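Local structure of exodeoxyribonuclease 10 (Escherichia coli, 4FZY) at residues Ile16-Ser21 and His134-Asp139. The protein degrades single-stranded and double-stranded DNA from the 3' end, as a magnesium-dependent exonuclease of the DEDDh family linked to DNA repair. Numbering follows the deposited sequence.
Sequences IVEIAS and HRALYD. With NA (sodium ion), chain F; nucleotides of chain A.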
loop_
_atom_site.group_PDB
_atom_site.type_symbol
_atom_site.label_atom_id
_atom_site.label_comp_id
_atom_site.label_asym_id
_atom_site.label_seq_id
_atom_site.Cartn_x
_atom_site.Cartn_y
_atom_site.Cartn_z
ATOM N N ILE B 16 9.105 25.189 13.782
ATOM C CA ILE B 16 8.177 26.086 13.113
ATOM C C ILE B 16 8.838 27.424 12.825
ATOM O O ILE B 16 9.283 28.108 13.736
ATOM C CB ILE B 16 6.907 26.321 13.977
ATOM C CG1 ILE B 16 6.311 24.988 14.448
ATOM C CG2 ILE B 16 5.891 27.165 13.235
ATOM C CD1 ILE B 16 5.816 24.104 13.325
ATOM N N VAL B 17 8.859 27.813 11.555
ATOM C CA VAL B 17 9.327 29.137 11.176
ATOM C C VAL B 17 8.197 30.048 10.732
ATOM O O VAL B 17 8.387 31.252 10.621
ATOM C CB VAL B 17 10.392 29.075 10.055
ATOM C CG1 VAL B 17 11.610 28.342 10.535
ATOM C CG2 VAL B 17 9.837 28.414 8.823
ATOM N N GLU B 18 7.030 29.478 10.440
ATOM C CA GLU B 18 5.881 30.294 10.066
ATOM C C GLU B 18 4.606 29.559 10.347
ATOM O O GLU B 18 4.563 28.339 10.276
ATOM C CB GLU B 18 5.934 30.677 8.587
ATOM C CG GLU B 18 5.153 31.945 8.256
ATOM C CD GLU B 18 5.196 32.301 6.776
ATOM O OE1 GLU B 18 5.342 31.388 5.934
ATOM O OE2 GLU B 18 5.029 33.499 6.453
ATOM N N ILE B 19 3.558 30.307 10.663
ATOM C CA ILE B 19 2.225 29.734 10.786
ATOM C C ILE B 19 1.208 30.741 10.302
ATOM O O ILE B 19 1.460 31.954 10.318
ATOM C CB ILE B 19 1.912 29.333 12.244
ATOM C CG1 ILE B 19 0.600 28.540 12.322
ATOM C CG2 ILE B 19 1.859 30.569 13.137
ATOM C CD1 ILE B 19 0.332 27.897 13.677
ATOM N N ALA B 20 0.077 30.238 9.813
ATOM C CA ALA B 20 -0.968 31.101 9.268
ATOM C C ALA B 20 -2.269 30.345 9.158
ATOM O O ALA B 20 -2.275 29.125 9.012
ATOM C CB ALA B 20 -0.558 31.641 7.908
ATOM N N SER B 21 -3.371 31.090 9.161
ATOM C CA SER B 21 -4.675 30.511 8.956
ATOM C C SER B 21 -5.600 31.479 8.234
ATOM O O SER B 21 -5.310 32.668 8.133
ATOM C CB SER B 21 -5.288 30.076 10.291
ATOM O OG SER B 21 -5.618 31.206 11.072
ATOM N N HIS B 134 4.346 28.068 -0.768
ATOM C CA HIS B 134 5.059 27.600 0.413
ATOM C C HIS B 134 5.382 28.766 1.336
ATOM O O HIS B 134 6.370 28.740 2.059
ATOM C CB HIS B 134 6.340 26.838 0.032
ATOM C CG HIS B 134 6.094 25.423 -0.404
ATOM N ND1 HIS B 134 6.233 25.010 -1.715
ATOM C CD2 HIS B 134 5.667 24.338 0.287
ATOM C CE1 HIS B 134 5.929 23.725 -1.804
ATOM N NE2 HIS B 134 5.566 23.297 -0.606
ATOM N N ARG B 135 4.458 29.719 1.408
ATOM C CA ARG B 135 4.443 30.699 2.494
ATOM C C ARG B 135 3.155 30.593 3.336
ATOM O O ARG B 135 2.283 31.443 3.235
ATOM C CB ARG B 135 4.528 32.099 1.904
ATOM C CG ARG B 135 5.889 32.803 2.059
ATOM C CD ARG B 135 6.765 32.207 3.143
ATOM N NE ARG B 135 6.812 33.086 4.317
ATOM C CZ ARG B 135 7.176 34.370 4.281
ATOM N NH1 ARG B 135 7.559 34.920 3.141
ATOM N NH2 ARG B 135 7.107 35.110 5.379
ATOM N N ALA B 136 3.060 29.593 4.203
ATOM C CA ALA B 136 1.915 29.477 5.125
ATOM C C ALA B 136 0.655 30.229 4.671
ATOM O O ALA B 136 -0.291 29.624 4.168
ATOM C CB ALA B 136 2.317 29.908 6.502
ATOM N N LEU B 137 0.659 31.549 4.818
ATOM C CA LEU B 137 -0.504 32.342 4.440
ATOM C C LEU B 137 -0.897 32.173 2.972
ATOM O O LEU B 137 -2.058 31.931 2.664
ATOM C CB LEU B 137 -0.308 33.817 4.771
ATOM C CG LEU B 137 -1.566 34.696 4.673
ATOM C CD1 LEU B 137 -2.736 34.093 5.488
ATOM C CD2 LEU B 137 -1.266 36.137 5.146
ATOM N N TYR B 138 0.076 32.265 2.079
ATOM C CA TYR B 138 -0.165 32.039 0.663
ATOM C C TYR B 138 -0.822 30.678 0.402
ATOM O O TYR B 138 -1.682 30.556 -0.470
ATOM C CB TYR B 138 1.150 32.125 -0.096
ATOM C CG TYR B 138 1.016 32.072 -1.588
ATOM C CD1 TYR B 138 0.900 30.860 -2.253
ATOM C CD2 TYR B 138 1.121 33.229 -2.349
ATOM C CE1 TYR B 138 0.843 30.811 -3.648
ATOM C CE2 TYR B 138 1.075 33.192 -3.722
ATOM C CZ TYR B 138 0.946 31.984 -4.374
ATOM O OH TYR B 138 0.912 31.958 -5.763
ATOM N N ASP B 139 -0.373 29.649 1.116
ATOM C CA ASP B 139 -0.827 28.291 0.872
ATOM C C ASP B 139 -2.216 28.114 1.459
ATOM O O ASP B 139 -3.042 27.370 0.918
ATOM C CB ASP B 139 0.132 27.286 1.506
ATOM C CG ASP B 139 1.369 27.037 0.652
ATOM O OD1 ASP B 139 1.519 27.703 -0.394
ATOM O OD2 ASP B 139 2.195 26.170 1.025
HETATM NA NA NA F . 2.849 25.406 2.875
ATOM P P DG A 12 4.027 22.038 2.919
ATOM O OP1 DG A 12 3.224 23.243 3.225
ATOM O OP2 DG A 12 4.216 21.634 1.509
ATOM O "O5'" DG A 12 5.480 22.194 3.597
ATOM C "C5'" DG A 12 5.664 21.967 4.973
ATOM C "C4'" DG A 12 7.102 22.243 5.374
ATOM O "O4'" DG A 12 7.830 20.992 5.374
ATOM C "C3'" DG A 12 7.898 23.164 4.456
ATOM O "O3'" DG A 12 7.784 24.524 4.875
ATOM C "C2'" DG A 12 9.323 22.683 4.672
ATOM C "C1'" DG A 12 9.121 21.193 4.846
ATOM N N9 DG A 12 9.196 20.456 3.600
ATOM C C8 DG A 12 8.241 20.396 2.616
ATOM N N7 DG A 12 8.573 19.613 1.629
ATOM C C5 DG A 12 9.822 19.123 1.981
ATOM C C6 DG A 12 10.684 18.240 1.287
ATOM O O6 DG A 12 10.491 17.691 0.193
ATOM N N1 DG A 12 11.866 18.000 1.989
ATOM C C2 DG A 12 12.156 18.551 3.211
ATOM N N2 DG A 12 13.309 18.183 3.762
ATOM N N3 DG A 12 11.375 19.412 3.857
ATOM C C4 DG A 12 10.225 19.642 3.185
HETATM O O HOH W 1 2.816 33.692 5.200
#
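Beside the metal site of this DEDDh exonuclease, strand 16-25 of the RNase H-like sheet meets the start of helix 137-154: Glu-18 meets Arg-135 and Ala-136, and Ala-20 meets Ala-136 and Leu-137. The contact is a worked example of a probable second shell, joining the helix that carries a metal ligand to the sheet. Glu-18 holds its CG anti to the backbone N (chi1 -156°) and runs extended beyond it, carrying the carboxylate to the guanidinium edge of Arg-135. Arg-135 NE sits equally near both carboxylate oxygens of Glu-18, and its weak bond (N-H...O 139°) goes to OE1 at 2.8 Å. Arg-135 NH2 makes the second weak bond, 2.8 Å from Glu-18 OE2. The two planes of this salt bridge lie 24° apart, the arginine chain being bent at chi2 and chi3. A water gives a proton to Glu-18 OE2 at 2.6 Å and accepts one from Leu-137 N, tying the carboxylate to the first turn of the helix. Two residues on, Ala-20 CB packs 3.6 Å from Ala-136 CB, and Leu-137 CB adds a contact to Ala-20. Ala-136, the N-cap residue, also gives its N-H to Glu-8. Asp-139 OD2, 2.1 Å from the sodium ion, shares it with Asp-6, Glu-8 and OP1 of nucleotide DG12 of chain A, while His-134 NE2 makes a weak bond to OP2 of the same nucleotide. A leucine in place of Arg-135 would probably leave the buried Glu-18 carboxylate without this salt-bridge partner. Ion pair, water and alanine contact together join strand to helix start, consistent with the second shell helping to position Asp-139 and His-134 at the DNA phosphate.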